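Local structure of bacterial bifunctional deaminase-reductase C-terminal domain-containing protein (Corynebacterium diphtheriae, 2P4G) at residues G55-Q60 with T215-I220; V168-T171 with K177-F180; D181-H184 with K190-I193; E244-S247 with L253-S256. The protein probably acts as an NADP-dependent reductase of pyrimidine intermediates in riboflavin biosynthesis. All blocks are in the same frame, centred on the assembly; numbering follows the deposited sequence. Where two conformers were deposited one is given.

Interaction 1 of 4, residues G55-Q60 with T215-I220; sequences GPMGDQ and TIAPNI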
loop_
_atom_site.group_PDB
_atom_site.type_symbol
_atom_site.label_atom_id
_atom_site.label_comp_id
_atom_site.label_asym_id
_atom_site.label_seq_id
_atom_site.Cartn_x
_atom_site.Cartn_y
_atom_site.Cartn_z
ATOM N N GLY A 55 7.660 0.358 14.001
ATOM C CA GLY A 55 8.799 1.266 14.292
ATOM C C GLY A 55 9.943 1.244 13.286
ATOM O O GLY A 55 10.288 2.273 12.713
ATOM N N PRO A 56 10.536 0.061 13.063
ATOM C CA PRO A 56 11.614 -0.181 12.077
ATOM C C PRO A 56 11.396 0.344 10.658
ATOM O O PRO A 56 12.371 0.608 9.941
ATOM C CB PRO A 56 11.727 -1.717 12.060
ATOM C CG PRO A 56 11.375 -2.105 13.474
ATOM C CD PRO A 56 10.235 -1.153 13.851
HETATM N N MSE A 57 10.144 0.455 10.234
HETATM C CA MSE A 57 9.843 1.040 8.943
HETATM C C MSE A 57 9.972 2.558 8.955
HETATM O O MSE A 57 10.264 3.153 7.933
HETATM C CB MSE A 57 8.462 0.616 8.470
HETATM C CG MSE A 57 8.488 -0.752 7.856
HETATM SE SE MSE A 57 6.915 -1.101 6.850
HETATM C CE MSE A 57 5.733 -1.261 8.454
ATOM N N GLY A 58 9.773 3.172 10.113
ATOM C CA GLY A 58 9.788 4.618 10.222
ATOM C C GLY A 58 11.196 5.142 10.252
ATOM O O GLY A 58 12.134 4.401 10.536
ATOM N N ASP A 59 11.340 6.422 9.927
ATOM C CA ASP A 59 12.602 7.133 10.112
ATOM C C ASP A 59 12.325 8.287 11.074
ATOM O O ASP A 59 11.271 8.320 11.714
ATOM C CB ASP A 59 13.210 7.592 8.771
ATOM C CG ASP A 59 12.358 8.631 8.046
ATOM O OD1 ASP A 59 11.268 8.986 8.529
ATOM O OD2 ASP A 59 12.783 9.086 6.968
ATOM N N GLN A 60 13.263 9.219 11.188
ATOM C CA GLN A 60 13.126 10.313 12.130
ATOM C C GLN A 60 12.035 11.272 11.721
ATOM O O GLN A 60 11.324 11.773 12.561
ATOM C CB GLN A 60 14.445 11.084 12.283
ATOM C CG GLN A 60 14.429 12.025 13.492
ATOM C CD GLN A 60 14.010 11.316 14.778
ATOM O OE1 GLN A 60 14.666 10.367 15.207
ATOM N NE2 GLN A 60 12.906 11.766 15.390
ATOM N N THR A 215 2.088 7.161 5.994
ATOM C CA THR A 215 3.470 7.097 5.585
ATOM C C THR A 215 3.665 5.790 4.832
ATOM O O THR A 215 3.299 4.735 5.334
ATOM C CB THR A 215 4.401 7.087 6.807
ATOM O OG1 THR A 215 4.134 8.252 7.593
ATOM C CG2 THR A 215 5.902 7.025 6.383
ATOM N N ILE A 216 4.246 5.873 3.636
ATOM C CA ILE A 216 4.529 4.697 2.811
ATOM C C ILE A 216 6.030 4.505 2.767
ATOM O O ILE A 216 6.776 5.350 2.238
ATOM C CB ILE A 216 3.986 4.843 1.405
ATOM C CG1 ILE A 216 2.485 5.166 1.477
ATOM C CG2 ILE A 216 4.267 3.553 0.603
ATOM C CD1 ILE A 216 1.970 5.964 0.347
ATOM N N ALA A 217 6.448 3.387 3.349
ATOM C CA ALA A 217 7.836 3.109 3.621
ATOM C C ALA A 217 8.411 2.394 2.423
ATOM O O ALA A 217 7.729 1.586 1.778
ATOM C CB ALA A 217 7.973 2.256 4.880
ATOM N N PRO A 218 9.676 2.711 2.088
ATOM C CA PRO A 218 10.290 2.152 0.901
ATOM C C PRO A 218 10.635 0.668 1.088
ATOM O O PRO A 218 11.797 0.273 0.985
ATOM C CB PRO A 218 11.544 3.009 0.754
ATOM C CG PRO A 218 11.922 3.336 2.175
ATOM C CD PRO A 218 10.606 3.594 2.827
ATOM N N ASN A 219 9.641 -0.158 1.384
ATOM C CA ASN A 219 9.876 -1.595 1.430
ATOM C C ASN A 219 8.710 -2.463 0.974
ATOM O O ASN A 219 7.566 -2.025 0.913
ATOM C CB ASN A 219 10.448 -2.042 2.786
ATOM C CG ASN A 219 9.806 -1.362 3.949
ATOM O OD1 ASN A 219 10.446 -0.578 4.672
ATOM N ND2 ASN A 219 8.527 -1.642 4.142
ATOM N N ILE A 220 9.055 -3.679 0.573
ATOM C CA ILE A 220 8.102 -4.695 0.129
ATOM C C ILE A 220 8.161 -5.813 1.136
ATOM O O ILE A 220 9.225 -6.262 1.457
ATOM C CB ILE A 220 8.506 -5.296 -1.214
ATOM C CG1 ILE A 220 8.455 -4.220 -2.308
ATOM C CG2 ILE A 220 7.657 -6.521 -1.512
ATOM C CD1 ILE A 220 8.776 -4.713 -3.693
#

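Interaction 2 of 4, residues V168-T171 with K177-F180; sequences VAPT and KIAF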
loop_
_atom_site.group_PDB
_atom_site.type_symbol
_atom_site.label_atom_id
_atom_site.label_comp_id
_atom_site.label_asym_id
_atom_site.label_seq_id
_atom_site.Cartn_x
_atom_site.Cartn_y
_atom_site.Cartn_z
ATOM N N VAL A 168 -15.772 0.202 31.040
ATOM C CA VAL A 168 -16.193 -1.094 30.515
ATOM C C VAL A 168 -17.393 -0.892 29.603
ATOM O O VAL A 168 -18.469 -0.570 30.077
ATOM C CB VAL A 168 -16.577 -2.054 31.661
ATOM C CG1 VAL A 168 -17.007 -3.418 31.106
ATOM C CG2 VAL A 168 -15.417 -2.183 32.633
ATOM N N ALA A 169 -17.196 -1.037 28.301
ATOM C CA ALA A 169 -18.306 -1.029 27.347
ATOM C C ALA A 169 -19.165 -2.279 27.547
ATOM O O ALA A 169 -18.651 -3.320 27.932
ATOM C CB ALA A 169 -17.780 -0.968 25.907
ATOM N N PRO A 170 -20.491 -2.170 27.353
ATOM C CA PRO A 170 -21.337 -3.363 27.276
ATOM C C PRO A 170 -20.901 -4.373 26.226
ATOM O O PRO A 170 -20.193 -4.030 25.269
ATOM C CB PRO A 170 -22.706 -2.790 26.917
ATOM C CG PRO A 170 -22.689 -1.430 27.532
ATOM C CD PRO A 170 -21.298 -0.936 27.304
ATOM N N THR A 171 -21.343 -5.614 26.413
ATOM C CA THR A 171 -21.006 -6.717 25.510
ATOM C C THR A 171 -21.443 -6.405 24.072
ATOM O O THR A 171 -20.712 -6.697 23.112
ATOM C CB THR A 171 -21.670 -8.035 25.986
ATOM O OG1 THR A 171 -21.353 -8.265 27.371
ATOM C CG2 THR A 171 -21.209 -9.230 25.138
ATOM N N LYS A 177 -16.657 3.506 19.329
ATOM C CA LYS A 177 -17.779 4.427 19.532
ATOM C C LYS A 177 -17.781 4.894 20.980
ATOM O O LYS A 177 -17.968 6.079 21.276
ATOM C CB LYS A 177 -19.100 3.725 19.187
ATOM C CG LYS A 177 -20.367 4.275 19.853
ATOM C CD LYS A 177 -20.845 5.588 19.235
ATOM C CE LYS A 177 -22.324 5.812 19.493
ATOM N NZ LYS A 177 -22.809 7.042 18.816
ATOM N N ILE A 178 -17.574 3.937 21.881
ATOM C CA ILE A 178 -17.551 4.200 23.308
ATOM C C ILE A 178 -16.399 5.143 23.665
ATOM O O ILE A 178 -16.577 6.107 24.407
ATOM C CB ILE A 178 -17.413 2.883 24.104
ATOM C CG1 ILE A 178 -18.706 2.063 23.997
ATOM C CG2 ILE A 178 -17.059 3.173 25.590
ATOM C CD1 ILE A 178 -19.800 2.542 24.888
ATOM N N ALA A 179 -15.216 4.854 23.141
ATOM C CA ALA A 179 -14.055 5.682 23.412
ATOM C C ALA A 179 -14.321 7.086 22.902
ATOM O O ALA A 179 -14.064 8.059 23.596
ATOM C CB ALA A 179 -12.820 5.110 22.740
ATOM N N PHE A 180 -14.822 7.148 21.671
ATOM C CA PHE A 180 -15.100 8.389 20.953
ATOM C C PHE A 180 -16.028 9.250 21.815
ATOM O O PHE A 180 -15.723 10.408 22.076
ATOM C CB PHE A 180 -15.709 8.022 19.588
ATOM C CG PHE A 180 -15.742 9.144 18.559
ATOM C CD1 PHE A 180 -14.571 9.613 17.969
ATOM C CD2 PHE A 180 -16.976 9.661 18.109
ATOM C CE1 PHE A 180 -14.614 10.626 16.990
ATOM C CE2 PHE A 180 -17.032 10.667 17.128
ATOM C CZ PHE A 180 -15.845 11.151 16.565
#

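Interaction 3 of 4, residues D181-H184 with K190-I193; sequences DALH and KISI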
loop_
_atom_site.group_PDB
_atom_site.type_symbol
_atom_site.label_atom_id
_atom_site.label_comp_id
_atom_site.label_asym_id
_atom_site.label_seq_id
_atom_site.Cartn_x
_atom_site.Cartn_y
_atom_site.Cartn_z
ATOM N N ASP A 181 -17.115 8.653 22.305
ATOM C CA ASP A 181 -18.059 9.338 23.192
ATOM C C ASP A 181 -17.449 9.736 24.538
ATOM O O ASP A 181 -17.665 10.862 25.007
ATOM C CB ASP A 181 -19.306 8.467 23.437
ATOM C CG ASP A 181 -20.082 8.163 22.149
ATOM O OD1 ASP A 181 -19.823 8.794 21.096
ATOM O OD2 ASP A 181 -20.945 7.266 22.186
ATOM N N ALA A 182 -16.722 8.812 25.171
ATOM C CA ALA A 182 -16.056 9.093 26.452
ATOM C C ALA A 182 -15.121 10.299 26.332
ATOM O O ALA A 182 -15.009 11.100 27.254
ATOM C CB ALA A 182 -15.258 7.867 26.945
ATOM N N LEU A 183 -14.447 10.404 25.184
ATOM C CA LEU A 183 -13.499 11.483 24.937
ATOM C C LEU A 183 -14.226 12.783 24.599
ATOM O O LEU A 183 -13.845 13.847 25.078
ATOM C CB LEU A 183 -12.516 11.109 23.831
ATOM C CG LEU A 183 -11.457 10.063 24.193
ATOM C CD1 LEU A 183 -10.755 9.530 22.935
ATOM C CD2 LEU A 183 -10.430 10.633 25.142
ATOM N N HIS A 184 -15.268 12.705 23.786
ATOM C CA HIS A 184 -16.064 13.898 23.496
ATOM C C HIS A 184 -16.720 14.409 24.749
ATOM O O HIS A 184 -16.669 15.599 25.013
ATOM C CB HIS A 184 -17.124 13.639 22.430
ATOM C CG HIS A 184 -16.557 13.455 21.064
ATOM N ND1 HIS A 184 -15.265 13.809 20.752
ATOM C CD2 HIS A 184 -17.099 12.962 19.928
ATOM C CE1 HIS A 184 -15.030 13.535 19.483
ATOM N NE2 HIS A 184 -16.127 13.020 18.959
ATOM N N LYS A 190 -9.993 16.785 19.361
ATOM C CA LYS A 190 -9.060 16.363 18.322
ATOM C C LYS A 190 -8.543 14.998 18.729
ATOM O O LYS A 190 -7.877 14.876 19.748
ATOM C CB LYS A 190 -7.882 17.338 18.184
ATOM C CG LYS A 190 -8.258 18.786 17.916
ATOM C CD LYS A 190 -8.826 18.962 16.547
ATOM C CE LYS A 190 -9.494 20.328 16.389
ATOM N NZ LYS A 190 -8.555 21.402 15.951
ATOM N N ILE A 191 -8.872 13.966 17.955
ATOM C CA ILE A 191 -8.502 12.612 18.326
ATOM C C ILE A 191 -7.589 12.019 17.273
ATOM O O ILE A 191 -7.909 12.013 16.098
ATOM C CB ILE A 191 -9.734 11.713 18.532
ATOM C CG1 ILE A 191 -10.664 12.315 19.596
ATOM C CG2 ILE A 191 -9.288 10.269 18.925
ATOM C CD1 ILE A 191 -12.001 11.573 19.780
ATOM N N SER A 192 -6.434 11.529 17.699
ATOM C CA SER A 192 -5.527 10.851 16.791
ATOM C C SER A 192 -5.662 9.356 17.073
ATOM O O SER A 192 -5.572 8.943 18.223
ATOM C CB SER A 192 -4.099 11.351 17.003
ATOM O OG SER A 192 -3.148 10.572 16.290
ATOM N N ILE A 193 -5.928 8.558 16.039
ATOM C CA ILE A 193 -5.930 7.100 16.175
ATOM C C ILE A 193 -4.600 6.635 15.625
ATOM O O ILE A 193 -4.331 6.804 14.426
ATOM C CB ILE A 193 -7.087 6.421 15.405
ATOM C CG1 ILE A 193 -8.434 6.910 15.956
ATOM C CG2 ILE A 193 -6.947 4.844 15.452
ATOM C CD1 ILE A 193 -9.675 6.360 15.183
#

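Interaction 4 of 4, residues E244-S247 with L253-S256; sequences EMLS and LIFS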
loop_
_atom_site.group_PDB
_atom_site.type_symbol
_atom_site.label_atom_id
_atom_site.label_comp_id
_atom_site.label_asym_id
_atom_site.label_seq_id
_atom_site.Cartn_x
_atom_site.Cartn_y
_atom_site.Cartn_z
ATOM N N GLU A 244 -4.470 15.534 0.012
ATOM C CA GLU A 244 -4.330 16.935 0.383
ATOM C C GLU A 244 -2.879 17.409 0.441
ATOM O O GLU A 244 -2.590 18.567 0.135
ATOM C CB GLU A 244 -4.964 17.157 1.737
ATOM C CG GLU A 244 -6.467 17.082 1.773
ATOM C CD GLU A 244 -7.007 17.310 3.178
ATOM O OE1 GLU A 244 -6.232 17.206 4.149
ATOM O OE2 GLU A 244 -8.205 17.588 3.310
HETATM N N MSE A 245 -1.988 16.520 0.855
HETATM C CA MSE A 245 -0.591 16.842 1.119
HETATM C C MSE A 245 0.224 15.657 0.691
HETATM O O MSE A 245 -0.128 14.546 1.012
HETATM C CB MSE A 245 -0.329 16.997 2.615
HETATM C CG MSE A 245 -0.986 18.156 3.301
HETATM SE SE MSE A 245 -0.071 19.835 2.917
HETATM C CE MSE A 245 1.608 19.409 3.766
ATOM N N LEU A 246 1.330 15.899 0.013
ATOM C CA LEU A 246 2.256 14.848 -0.352
ATOM C C LEU A 246 3.689 15.328 -0.176
ATOM O O LEU A 246 4.047 16.398 -0.644
ATOM C CB LEU A 246 2.051 14.451 -1.801
ATOM C CG LEU A 246 2.965 13.362 -2.350
ATOM C CD1 LEU A 246 2.718 12.066 -1.586
ATOM C CD2 LEU A 246 2.709 13.221 -3.850
ATOM N N SER A 247 4.505 14.492 0.444
ATOM C CA SER A 247 5.879 14.817 0.741
ATOM C C SER A 247 6.698 13.521 0.903
ATOM O O SER A 247 6.130 12.432 0.988
ATOM C CB SER A 247 5.899 15.654 2.026
ATOM O OG SER A 247 7.194 15.761 2.543
ATOM N N LEU A 253 10.773 7.771 2.477
ATOM C CA LEU A 253 9.444 7.518 2.994
ATOM C C LEU A 253 8.511 8.571 2.432
ATOM O O LEU A 253 8.888 9.739 2.333
ATOM C CB LEU A 253 9.409 7.561 4.525
ATOM C CG LEU A 253 9.918 6.324 5.308
ATOM C CD1 LEU A 253 11.419 6.187 5.172
ATOM C CD2 LEU A 253 9.479 6.417 6.787
ATOM N N ILE A 254 7.308 8.158 2.038
ATOM C CA ILE A 254 6.322 9.095 1.467
ATOM C C ILE A 254 5.385 9.417 2.607
ATOM O O ILE A 254 4.997 8.531 3.378
ATOM C CB ILE A 254 5.512 8.522 0.281
ATOM C CG1 ILE A 254 6.431 8.047 -0.840
ATOM C CG2 ILE A 254 4.518 9.565 -0.291
ATOM C CD1 ILE A 254 5.666 7.241 -1.923
ATOM N N PHE A 255 5.070 10.700 2.736
ATOM C CA PHE A 255 4.108 11.139 3.696
ATOM C C PHE A 255 2.964 11.720 2.906
ATOM O O PHE A 255 3.177 12.547 2.020
ATOM C CB PHE A 255 4.701 12.186 4.626
ATOM C CG PHE A 255 5.917 11.721 5.339
ATOM C CD1 PHE A 255 5.810 10.869 6.428
ATOM C CD2 PHE A 255 7.167 12.106 4.924
ATOM C CE1 PHE A 255 6.913 10.434 7.077
ATOM C CE2 PHE A 255 8.283 11.670 5.590
ATOM C CZ PHE A 255 8.161 10.835 6.668
ATOM N N SER A 256 1.754 11.291 3.256
ATOM C CA SER A 256 0.547 11.663 2.542
ATOM C C SER A 256 -0.530 11.998 3.566
ATOM O O SER A 256 -0.634 11.345 4.585
ATOM C CB SER A 256 0.075 10.509 1.651
ATOM O OG SER A 256 -0.346 9.413 2.442
#

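Interaction 1 of 4, residues G55-Q60 with T215-I220
Met-57, present as selenomethionine, meets Ala-217 and Asn-219 where a 3-10 turn settles beside strand 211-217, in a RibD C-terminal domain of the dihydrofolate reductase-like class. The region is a worked example of how one long side chain can fasten the connection between a strand and a helix to the neighbouring strand of the sheet, far off in sequence. The turn starts at Gly-55, whose O accepts a bond from N of Gly-58 at 2.8 Å; the path through Pro-56 then presents Met-57 to the strand. CB of Met-57 lies 4.0 Å from CB of Ala-217, and the same methyl group has Met-57 O at 3.9 Å, so backbone and side chain both bear on it. Extended at chi2 (-164°), Met-57 then bends at chi3 (-71°), with SE 4.0 Å from Ala-217 CB. It crosses the Asn-219 side chain at about a right angle, CG of Met-57 coming within 3.7 Å of Asn-219 OD1. Past Gly-58, Asp-59 turns to another task: it is the N-cap of helix 60-72, its OD1 bonded to N of Asp-62 and its OD2 to OG of Ser-249.

Across from this loop, Pro-218 centres an inverse gamma turn, closed by a bond from Asn-219 N to Ala-217 O of 2.6 Å. Asn-219 and Ile-220 then join an antiparallel ladder with a strand of the second subunit, which carries the sheet across the interface. Asn-219 ND2 is buried here and has no hydrogen-bonding partner in the model; SE of Met-57 lies 3.2 Å from this nitrogen.

Interaction 2 of 4, residues V168-T171 with K177-F180
Ile-178 fits against Ala-169 and Pro-170, and its branched side chain shows how a single residue can seat a helix on the end of a preceding strand. Its CB points toward the strand and already stands close to the small partner, 4.3 Å from Ala-169 CB. The two branches leave on different courses. CG2, anti to the backbone N, remains near enough to count, at 4.2 Å from Ala-169 CB. CG1, placed beside the backbone N by chi1 of -70°, makes the nearest approach of the contact, 3.7 Å from the same methyl carbon. At the tip, chi2 of -78° folds the chain instead of extending it; CD1 stays 4.2 Å from Ala-169 CB and ends 4.5 Å from CD of Pro-170, a looser touch at the exposed border. Ala-169 CB is thus met by several carbons of one side chain, and the interaction is wholly apolar, with no hydrogen bond between the two segments.

The end of segment 168-171 has polar bonds of its own: Pro-170 O receives both Thr-173 OG1 and Gln-143 NE2, while Thr-171 OG1 bonds to Gln-144 O. Strand 166-169 is an outermost strand of the sheet within this chain, held to strand 139-143 through backbone bonds of Ala-169 with Thr-142 and Gln-144. This is the first half of a beta-alpha-beta crossover. Helix 175-184 follows the edge strand directly and packs over its inner neighbour as well, with Ile-178 and Ala-179 both touching Ile-141 of strand 139-143, before the chain returns to the middle of the sheet at strand 190-195.

Interaction 3 of 4, residues D181-H184 with K190-I193
Ile-191 reaches from strand 190-195 into the angle between Leu-183 and His-184, at the last turn of helix 175-184. The pair forms the second half of a beta-alpha-beta crossover, in which the helix leads into a parallel strand at the middle of the sheet. Backbones stay well apart, with CA of Leu-183 and CA of Ile-191 8.4 Å from each other, and one methyl group spans the separation. Ile-191 CG1 lies beside the backbone N, and the extended second torsion (chi2 174°) carries CD1 out to the helix.

The buried part is the aliphatic one. CD1 of Ile-191 touches CD1 of Leu-183 at 4.0 Å and CB of Leu-183 at 4.1 Å, so the methyl lies against both the root and one branch of the leucine. Leu-183 also rests on Ala-75 and Val-77 of strand 75-79, and Ile-191 shares Val-77 with it, which places this portion squarely between helix and sheet. Behind it, backbone bonds of Ile-191 with Glu-35 and Arg-37 fix the strand to its neighbour.

The more open side belongs to His-184, which is partly exposed and lends its ring to the margin of the contact, yet this side holds the shortest distance. The rotation of the ring is probably restrained by an edge-to-face stack with Phe-180 and by a weak hydrogen bond between ND1 and Leu-188 O. In this position, the imidazole offers a carbon to the isoleucine obliquely, with His-184 CE1 3.6 Å from Ile-191 CD1.

Interaction 4 of 4, residues E244-S247 with L253-S256
Ser-247 and Phe-255 form an antiparallel hydrogen-bonded pair between strands that run at 172° to one another, with 4.8 Å between their axes. Phe-255 N gives a nearly straight bond (172°) to Ser-247 O at 2.7 Å, approaching from above the carbonyl plane, whereas Ser-247 N donates to Phe-255 O at 2.8 Å with more bend, 148°. Leu-246 and Ser-256 make the neighbouring non-hydrogen-bonded pair, and here a CA-H...O contact joins Ser-256 CA to Met-245 O at 3.3 Å. Together these strands are the beta hairpin 237-248 and 254-260 at one side of the sheet. One strand carries a classic beta bulge, as Glu-244 and Met-245 both face Arg-257; Glu-244 OE1 forms salt bridges with NE of Arg-257 and of Arg-211.

Among the side chains, Leu-246 has CG anti to the backbone N, which takes CD1 diagonally across to CG2 of Ile-254, tight at 3.3 Å. Ser-256, on the same face as Leu-246, turns its OG to Leu-214 O, and Leu-246 also packs on Ser-248 of the second subunit. On the face of Ser-247, the ring of Phe-255 packs against Thr-61, Asp-62 and Leu-65 of helix 60-72.

Overall arrangement
From the N terminus, the chain first reaches the loop 55-60, and interaction 1 closes only when segment 215-220 arrives, 155 residues later. Interactions 2 and 3 are nested inside this long loop. They follow one another on helix 175-184, joining it first to the preceding strand and then to the following one, and they touch through Phe-180 and Ile-191. Interaction 4 opens after interaction 1 has closed and completes a local hairpin. No contacts cross. Interactions 1 and 4 meet through neighbouring strands, with a probable backbone hydrogen bond between Ile-216 and Ile-254, and both face the second subunit. Interaction 2 lies about 32 Å from interaction 1, centre to centre, yet all four reach one sheet.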